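Local coordinates for L-fuculose phosphate aldolase (Streptococcus pneumoniae, PDB 4C24), which belongs to the class II aldolase/adducin family, adopts an AraD-like alpha/beta fold and carries a bound zinc ion, at residues M43-S48 with Y81-Q86; Q88-I93 with K147-R152. All coordinates share one frame; numbering follows the deposited sequence. Where two conformers were deposited one is given.

Contact 1: M43-S48 with Y81-Q86. With SO4 (sulfate ion), chain E.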
ATOM      1  N   MET A  43      -3.858  34.182 -11.238  1.00 11.99           N
ATOM      2  CA  MET A  43      -3.672  32.785 -10.894  1.00 12.16           C
ATOM      3  C   MET A  43      -2.246  32.322 -11.206  1.00 12.60           C
ATOM      4  O   MET A  43      -1.759  32.548 -12.302  1.00 15.28           O
ATOM      5  CB  MET A  43      -4.710  31.918 -11.648  1.00 13.75           C
ATOM      6  CG  MET A  43      -4.557  30.442 -11.348  1.00 13.47           C
ATOM      7  SD  MET A  43      -5.775  29.409 -12.206  1.00 15.26           S
ATOM      8  CE  MET A  43      -5.164  29.440 -13.877  1.00 16.00           C
ATOM      9  N   ALA A  44      -1.607  31.642 -10.252  1.00 12.44           N
ATOM     10  CA  ALA A  44      -0.369  30.952 -10.526  1.00 13.71           C
ATOM     11  C   ALA A  44      -0.674  29.461 -10.588  1.00 12.65           C
ATOM     12  O   ALA A  44      -1.333  28.931  -9.698  1.00 14.33           O
ATOM     13  CB  ALA A  44       0.651  31.247  -9.435  1.00 15.86           C
ATOM     14  N   ILE A  45      -0.184  28.799 -11.619  1.00 11.77           N
ATOM     15  CA  ILE A  45      -0.534  27.396 -11.836  1.00 12.93           C
ATOM     16  C   ILE A  45       0.681  26.591 -12.282  1.00 13.81           C
ATOM     17  O   ILE A  45       1.605  27.124 -12.888  1.00 14.29           O
ATOM     18  CB  ILE A  45      -1.716  27.303 -12.833  1.00 13.93           C
ATOM     19  CG1 ILE A  45      -2.251  25.873 -12.856  1.00 14.37           C
ATOM     20  CG2 ILE A  45      -1.319  27.789 -14.221  1.00 15.01           C
ATOM     21  CD1 ILE A  45      -3.648  25.740 -13.451  1.00 15.68           C
ATOM     22  N   THR A  46       0.703  25.310 -11.963  1.00 13.59           N
ATOM     23  CA  THR A  46       1.763  24.425 -12.450  1.00 12.80           C
ATOM     24  C   THR A  46       1.745  24.266 -13.958  1.00 15.06           C
ATOM     25  O   THR A  46       0.698  24.445 -14.588  1.00 16.63           O
ATOM     26  CB  THR A  46       1.691  23.070 -11.728  1.00 15.24           C
ATOM     27  OG1 THR A  46       0.345  22.552 -11.854  1.00 15.61           O
ATOM     28  CG2 THR A  46       2.007  23.260 -10.256  1.00 17.31           C
ATOM     29  N   PRO A  47       2.896  23.944 -14.570  1.00 16.00           N
ATOM     30  CA  PRO A  47       2.985  23.839 -16.020  1.00 15.87           C
ATOM     31  C   PRO A  47       2.528  22.473 -16.510  1.00 16.51           C
ATOM     32  O   PRO A  47       2.477  21.525 -15.712  1.00 19.05           O
ATOM     33  CB  PRO A  47       4.491  23.990 -16.263  1.00 18.02           C
ATOM     34  CG  PRO A  47       5.067  23.300 -15.072  1.00 17.53           C
ATOM     35  CD  PRO A  47       4.224  23.781 -13.935  1.00 16.48           C
ATOM     36  N   SER A  48       2.264  22.364 -17.808  1.00 19.03           N
ATOM     37  CA  SER A  48       1.815  21.088 -18.389  1.00 20.94           C
ATOM     38  C   SER A  48       2.978  20.127 -18.562  1.00 24.15           C
ATOM     39  O   SER A  48       4.071  20.543 -18.955  1.00 24.98           O
ATOM     40  CB  SER A  48       1.161  21.308 -19.750  1.00 25.19           C
ATOM     41  OG  SER A  48       0.738  20.068 -20.290  1.00 30.98           O
ATOM     42  N   TYR A  81      -8.131  26.064 -17.181  1.00 12.66           N
ATOM     43  CA  TYR A  81      -9.435  26.692 -17.171  1.00 12.60           C
ATOM     44  C   TYR A  81     -10.375  26.062 -16.147  1.00 11.22           C
ATOM     45  O   TYR A  81     -11.186  26.767 -15.530  1.00 11.81           O
ATOM     46  CB  TYR A  81     -10.014  26.749 -18.574  1.00 12.18           C
ATOM     47  CG  TYR A  81     -11.335  27.464 -18.657  1.00 13.43           C
ATOM     48  CD1 TYR A  81     -11.501  28.782 -18.223  1.00 14.03           C
ATOM     49  CD2 TYR A  81     -12.433  26.808 -19.188  1.00 14.55           C
ATOM     50  CE1 TYR A  81     -12.716  29.438 -18.316  1.00 14.31           C
ATOM     51  CE2 TYR A  81     -13.655  27.438 -19.267  1.00 13.16           C
ATOM     52  CZ  TYR A  81     -13.812  28.737 -18.838  1.00 13.55           C
ATOM     53  OH  TYR A  81     -15.010  29.374 -18.912  1.00 15.99           O
ATOM     54  N   MET A  82     -10.167  24.779 -15.862  1.00 11.67           N
ATOM     55  CA  MET A  82     -10.908  24.163 -14.767  1.00 12.52           C
ATOM     56  C   MET A  82     -10.590  24.838 -13.432  1.00 12.20           C
ATOM     57  O   MET A  82     -11.450  25.052 -12.602  1.00 13.21           O
ATOM     58  CB  MET A  82     -10.657  22.664 -14.721  1.00 13.57           C
ATOM     59  CG  MET A  82     -11.268  21.997 -13.518  1.00 16.76           C
ATOM     60  SD  MET A  82     -11.329  20.202 -13.648  1.00 18.02           S
ATOM     61  CE  MET A  82      -9.563  19.864 -13.662  1.00 20.21           C
ATOM     62  N   HIS A  83      -9.323  25.246 -13.238  1.00 12.31           N
ATOM     63  CA  HIS A  83      -9.006  25.997 -12.038  1.00 12.27           C
ATOM     64  C   HIS A  83      -9.531  27.416 -12.096  1.00 10.72           C
ATOM     65  O   HIS A  83     -10.204  27.887 -11.165  1.00 12.25           O
ATOM     66  CB  HIS A  83      -7.455  26.108 -11.871  1.00 11.65           C
ATOM     67  CG  HIS A  83      -6.776  24.816 -11.541  1.00 11.75           C
ATOM     68  ND1 HIS A  83      -6.092  24.605 -10.358  1.00 13.86           N
ATOM     69  CD2 HIS A  83      -6.713  23.642 -12.227  1.00 13.31           C
ATOM     70  CE1 HIS A  83      -5.594  23.381 -10.351  1.00 13.89           C
ATOM     71  NE2 HIS A  83      -5.988  22.759 -11.458  1.00 14.68           N
ATOM     72  N   LEU A  84      -9.244  28.103 -13.205  1.00 11.14           N
ATOM     73  CA  LEU A  84      -9.598  29.503 -13.340  1.00 12.24           C
ATOM     74  C   LEU A  84     -11.099  29.781 -13.167  1.00 11.94           C
ATOM     75  O   LEU A  84     -11.483  30.739 -12.500  1.00 12.10           O
ATOM     76  CB  LEU A  84      -9.094  30.040 -14.666  1.00 12.58           C
ATOM     77  CG  LEU A  84      -9.166  31.555 -14.848  1.00 14.50           C
ATOM     78  CD1 LEU A  84      -8.334  32.308 -13.796  1.00 18.53           C
ATOM     79  CD2 LEU A  84      -8.777  31.942 -16.271  1.00 18.01           C
ATOM     80  N   ILE A  85     -11.950  28.913 -13.740  1.00 12.62           N
ATOM     81  CA  ILE A  85     -13.390  29.156 -13.645  1.00 14.52           C
ATOM     82  C   ILE A  85     -13.892  29.070 -12.195  1.00 11.71           C
ATOM     83  O   ILE A  85     -14.855  29.740 -11.814  1.00 14.43           O
ATOM     84  CB  ILE A  85     -14.170  28.215 -14.581  1.00 13.88           C
ATOM     85  CG1 ILE A  85     -15.561  28.781 -14.848  1.00 15.33           C
ATOM     86  CG2 ILE A  85     -14.193  26.774 -14.066  1.00 12.51           C
ATOM     87  CD1 ILE A  85     -16.363  27.927 -15.812  1.00 16.90           C
ATOM     88  N   GLN A  86     -13.218  28.266 -11.366  1.00 12.52           N
ATOM     89  CA  GLN A  86     -13.544  28.260  -9.962  1.00 12.53           C
ATOM     90  C   GLN A  86     -13.262  29.620  -9.354  1.00 13.76           C
ATOM     91  O   GLN A  86     -14.073  30.167  -8.646  1.00 14.24           O
ATOM     92  CB  GLN A  86     -12.796  27.161  -9.212  1.00 15.03           C
ATOM     93  CG  GLN A  86     -13.019  25.756  -9.763  1.00 15.26           C
ATOM     94  CD  GLN A  86     -14.345  25.141  -9.309  1.00 17.18           C
ATOM     95  OE1 GLN A  86     -14.998  25.636  -8.387  1.00 16.57           O
ATOM     96  NE2 GLN A  86     -14.693  24.003  -9.903  1.00 19.90           N
TER
HETATM   97  S   SO4 E1208      -1.120  18.756 -16.846  1.00 22.33           S
HETATM   98  O1  SO4 E1208      -1.227  19.473 -18.134  1.00 23.50           O
HETATM   99  O2  SO4 E1208      -2.236  17.805 -16.800  1.00 27.44           O
HETATM  100  O3  SO4 E1208       0.198  18.094 -16.899  1.00 26.91           O
HETATM  101  O4  SO4 E1208      -1.239  19.684 -15.699  1.00 21.30           O
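The packing of helix 80-89 against the central sheet of the AraD-like fold is exemplified where Met43 and Ile45, on strand 42-45, meet His83 and Leu84 on one flank of that helix. The strand segment 43-45 and the helix segment 81-86 run nearly antiparallel, at 153°, with their axes 10.0 Å apart at closest approach. Met43 stretches straight out, CG anti to its backbone nitrogen (chi1 179°) and the next torsion also extended; these two torsions carry SD up to the helix backbone, and the bend at the last one turns CE toward Leu84. Met43 SD lies 3.7 Å from His83 CB and 3.8 Å from Leu84 N, while Met43 CE rests 4.1 Å from Leu84 CB. The side chain of Met43 crosses that of His83 at about a right angle. Two residues further along, Ile45 offers its terminal methyl to the imidazole: CD1 stands 3.9 Å from the His83 ring centroid and only 16° off the ring normal, a CH-pi contact over one face. CG1 of Ile45, anti to the backbone nitrogen, carries CD1 out to the ring, 3.8 Å from His83 CG. Both ring nitrogens have polar partners: ND1 is hydrogen-bonded to Ser34 OG and NE2 to Asn32 OD1, which satisfies this buried ring and fixes its rotation. Three residues beyond the strand, Ser48 OG donates a 3.0 Å hydrogen bond to O1 of the sulfate ion, which Asn32, Ser77, Ser78 and Gly49 also bind. Here the buried His83 is tied to strand 32-37, next to strand 42-45 in the sheet, and the layering of helix on sheet is characteristic of alpha/beta folds.

Contact 2: Q88-I93 with K147-R152. With EDO (1,2-ethanediol), chain F.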
ATOM      1  N   GLN A  88     -13.120  32.461 -10.765  1.00 13.51           N
ATOM      2  CA  GLN A  88     -14.048  33.412 -11.363  1.00 16.02           C
ATOM      3  C   GLN A  88     -15.417  33.383 -10.725  1.00 15.81           C
ATOM      4  O   GLN A  88     -16.120  34.373 -10.786  1.00 18.38           O
ATOM      5  CB  GLN A  88     -14.242  33.099 -12.841  1.00 15.54           C
ATOM      6  CG  GLN A  88     -13.038  33.412 -13.714  1.00 14.35           C
ATOM      7  CD  GLN A  88     -13.207  32.925 -15.134  1.00 15.41           C
ATOM      8  OE1 GLN A  88     -14.184  32.235 -15.442  1.00 16.91           O
ATOM      9  NE2 GLN A  88     -12.274  33.268 -16.005  1.00 16.57           N
ATOM     10  N   THR A  89     -15.801  32.243 -10.151  1.00 16.14           N
ATOM     11  CA  THR A  89     -17.200  32.054  -9.742  1.00 17.66           C
ATOM     12  C   THR A  89     -17.383  31.885  -8.234  1.00 19.19           C
ATOM     13  O   THR A  89     -18.520  31.883  -7.738  1.00 23.65           O
ATOM     14  CB  THR A  89     -17.832  30.834 -10.475  1.00 17.14           C
ATOM     15  OG1 THR A  89     -17.086  29.652 -10.184  1.00 17.82           O
ATOM     16  CG2 THR A  89     -17.869  31.044 -11.983  1.00 17.35           C
ATOM     17  N   ARG A  90     -16.268  31.729  -7.511  1.00 19.15           N
ATOM     18  CA  ARG A  90     -16.268  31.482  -6.079  1.00 21.99           C
ATOM     19  C   ARG A  90     -15.255  32.375  -5.398  1.00 21.21           C
ATOM     20  O   ARG A  90     -14.098  32.382  -5.800  1.00 27.32           O
ATOM     21  CB  ARG A  90     -15.840  30.047  -5.815  1.00 24.34           C
ATOM     22  CG  ARG A  90     -16.679  29.060  -6.575  1.00 26.90           C
ATOM     23  CD  ARG A  90     -16.510  27.697  -6.007  1.00 24.17           C
ATOM     24  NE  ARG A  90     -16.685  27.583  -4.558  1.00 21.82           N
ATOM     25  CZ  ARG A  90     -17.127  26.452  -4.017  1.00 20.34           C
ATOM     26  NH1 ARG A  90     -17.474  25.462  -4.825  1.00 20.60           N
ATOM     27  NH2 ARG A  90     -17.240  26.314  -2.710  1.00 21.04           N
ATOM     28  N   ASP A  91     -15.717  33.095  -4.378  1.00 22.32           N
ATOM     29  CA  ASP A  91     -14.852  33.973  -3.594  0.50 24.89           C
ATOM     30  C   ASP A  91     -14.203  33.251  -2.402  1.00 25.13           C
ATOM     31  O   ASP A  91     -13.308  33.809  -1.744  1.00 27.46           O
ATOM     32  CB  ASP A  91     -15.634  35.210  -3.120  0.50 25.52           C
ATOM     33  CG  ASP A  91     -16.899  34.848  -2.340  0.50 27.85           C
ATOM     34  OD1 ASP A  91     -17.171  33.643  -2.157  0.50 31.83           O
ATOM     35  OD2 ASP A  91     -17.624  35.774  -1.910  0.50 33.07           O
ATOM     36  N   ASP A  92     -14.671  32.038  -2.114  1.00 23.37           N
ATOM     37  CA  ASP A  92     -14.235  31.271  -0.948  1.00 26.09           C
ATOM     38  C   ASP A  92     -13.090  30.290  -1.195  1.00 25.95           C
ATOM     39  O   ASP A  92     -12.702  29.550  -0.285  1.00 27.69           O
ATOM     40  CB  ASP A  92     -15.430  30.531  -0.312  1.00 26.06           C
ATOM     41  CG  ASP A  92     -16.106  29.532  -1.263  1.00 26.75           C
ATOM     42  OD1 ASP A  92     -16.014  29.675  -2.498  1.00 25.85           O
ATOM     43  OD2 ASP A  92     -16.775  28.598  -0.753  1.00 31.16           O
ATOM     44  N   ILE A  93     -12.564  30.288  -2.417  1.00 21.17           N
ATOM     45  CA  ILE A  93     -11.546  29.333  -2.838  1.00 22.45           C
ATOM     46  C   ILE A  93     -10.363  30.124  -3.360  1.00 19.52           C
ATOM     47  O   ILE A  93     -10.514  30.859  -4.317  1.00 19.51           O
ATOM     48  CB  ILE A  93     -12.085  28.427  -3.975  1.00 25.42           C
ATOM     49  CG1 ILE A  93     -13.232  27.547  -3.479  1.00 27.06           C
ATOM     50  CG2 ILE A  93     -10.972  27.587  -4.579  1.00 26.60           C
ATOM     51  CD1 ILE A  93     -12.875  26.694  -2.284  1.00 28.83           C
ATOM     52  N   LYS A 147     -19.933  23.493 -11.746  1.00 14.61           N
ATOM     53  CA  LYS A 147     -21.312  23.270 -11.343  1.00 15.75           C
ATOM     54  C   LYS A 147     -21.443  22.201 -10.262  1.00 13.00           C
ATOM     55  O   LYS A 147     -22.129  22.409  -9.252  1.00 17.09           O
ATOM     56  CB  LYS A 147     -22.116  22.896 -12.572  1.00 16.84           C
ATOM     57  CG  LYS A 147     -22.282  24.053 -13.531  1.00 19.77           C
ATOM     58  CD  LYS A 147     -23.066  23.687 -14.757  1.00 25.54           C
ATOM     59  CE  LYS A 147     -24.552  23.849 -14.498  1.00 27.87           C
ATOM     60  NZ  LYS A 147     -25.250  23.503 -15.753  1.00 34.20           N
ATOM     61  N   ALA A 148     -20.757  21.072 -10.445  1.00 12.92           N
ATOM     62  CA  ALA A 148     -20.857  19.971  -9.495  1.00 14.39           C
ATOM     63  C   ALA A 148     -20.091  20.205  -8.188  1.00 13.70           C
ATOM     64  O   ALA A 148     -20.266  19.449  -7.231  1.00 14.01           O
ATOM     65  CB  ALA A 148     -20.443  18.670 -10.141  1.00 13.41           C
ATOM     66  N   MET A 149     -19.214  21.228  -8.163  1.00 14.06           N
ATOM     67  CA  MET A 149     -18.564  21.586  -6.912  1.00 14.93           C
ATOM     68  C   MET A 149     -19.292  22.693  -6.148  1.00 15.30           C
ATOM     69  O   MET A 149     -18.890  23.070  -5.049  1.00 17.18           O
ATOM     70  CB  MET A 149     -17.114  21.993  -7.175  1.00 14.80           C
ATOM     71  CG  MET A 149     -16.276  21.774  -5.921  1.00 15.65           C
ATOM     72  SD  MET A 149     -14.489  21.905  -6.104  1.00 19.01           S
ATOM     73  CE  MET A 149     -14.257  23.625  -5.688  1.00 22.09           C
ATOM     74  N   GLU A 150     -20.360  23.239  -6.737  1.00 16.05           N
ATOM     75  CA  GLU A 150     -21.118  24.273  -6.041  1.00 16.53           C
ATOM     76  C   GLU A 150     -21.522  23.804  -4.656  1.00 16.15           C
ATOM     77  O   GLU A 150     -22.050  22.695  -4.488  1.00 17.58           O
ATOM     78  CB  GLU A 150     -22.357  24.686  -6.835  1.00 17.06           C
ATOM     79  CG  GLU A 150     -22.043  25.592  -8.004  1.00 21.50           C
ATOM     80  CD  GLU A 150     -23.255  25.833  -8.895  1.00 25.66           C
ATOM     81  OE1 GLU A 150     -24.388  25.487  -8.471  1.00 34.18           O
ATOM     82  OE2 GLU A 150     -23.084  26.364 -10.017  1.00 28.23           O
ATOM     83  N   GLY A 151     -21.282  24.636  -3.654  1.00 16.46           N
ATOM     84  CA  GLY A 151     -21.650  24.292  -2.287  1.00 18.28           C
ATOM     85  C   GLY A 151     -20.749  23.263  -1.625  1.00 16.79           C
ATOM     86  O   GLY A 151     -21.045  22.775  -0.536  1.00 17.96           O
ATOM     87  N   ARG A 152     -19.638  22.947  -2.283  1.00 16.47           N
ATOM     88  CA  ARG A 152     -18.697  21.951  -1.791  1.00 15.05           C
ATOM     89  C   ARG A 152     -17.291  22.465  -1.987  1.00 15.45           C
ATOM     90  O   ARG A 152     -17.067  23.418  -2.745  1.00 17.23           O
ATOM     91  CB  ARG A 152     -18.840  20.634  -2.551  1.00 15.82           C
ATOM     92  CG  ARG A 152     -20.241  20.010  -2.497  1.00 15.90           C
ATOM     93  CD  ARG A 152     -20.608  19.528  -1.100  1.00 16.51           C
ATOM     94  NE  ARG A 152     -21.861  18.764  -1.123  1.00 15.40           N
ATOM     95  CZ  ARG A 152     -23.058  19.312  -1.061  1.00 16.44           C
ATOM     96  NH1 ARG A 152     -23.193  20.622  -0.929  1.00 18.97           N
ATOM     97  NH2 ARG A 152     -24.122  18.528  -1.123  1.00 20.88           N
TER
HETATM   98  C1  EDO F1209     -27.132  20.350  -2.388  1.00 35.26           C
HETATM   99  O1  EDO F1209     -26.939  19.244  -1.510  1.00 39.09           O
HETATM  100  C2  EDO F1209     -27.142  21.614  -1.550  1.00 34.50           C
HETATM  101  O2  EDO F1209     -25.958  21.647  -0.749  1.00 38.79           O
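Arg90 reaches across to two backbone carbonyls of the turn 149-152, giving NH1 to Met149 O at 2.8 Å and NH2 to Arg152 O at 2.9 Å. Neither bond is straight: the angle at the hydrogen is 137° in the first and 131° in the second, and each donor stands above the plane of its carbonyl. NH1 also makes a weak bond to Arg152 O. The guanidinium grips Asp92 side-on and in its own plane, NE to OD1 at 3.0 Å and NH2 to OD2, both nearly straight, so that NH2 serves both Asp92 and Arg152 O. This salt bridge fixes the rotation of the group and probably tempers its charge. Met149 O is doubly used, because Arg152 N closes the type II beta turn onto it from the opposite face of its plane. Within that turn, Gly151 takes positive phi. The Arg152 side chain is directed elsewhere: its NH2 pairs with Asp127, and NH1 and NH2 bind the two oxygens of 1,2-ethanediol. Packing is slight beside these polar links. The Met149 side chain, bent at its last torsion (chi3 93°), leaves CE 3.8 Å from Arg90 NH1. The contact thus joins the loop leaving helix 80-89 to the turn between helix 139-149 and strand 154-157, where Met149 also packs on Gln86 and Val155.

Helix 80-89 joins the two contacts in series: its body packs on the sheet in contact 1, and the loop leaving its C-terminal end is tied to the turn 149-152 in contact 2. Their centres are about 14 Å apart, yet the two meet directly where Gln86 OE1 lies 3.4 Å from Met149 CE. Contact 1 is nearer the metal, the His83 side chain being about 8 Å from a bound zinc ion, against about 14 Å for that of Met149. His98, which belongs to the zinc site with Gly30, His100 and His160, touches both Met82 and His83, so contact 1 borders the metal site whereas contact 2 lies at the surface.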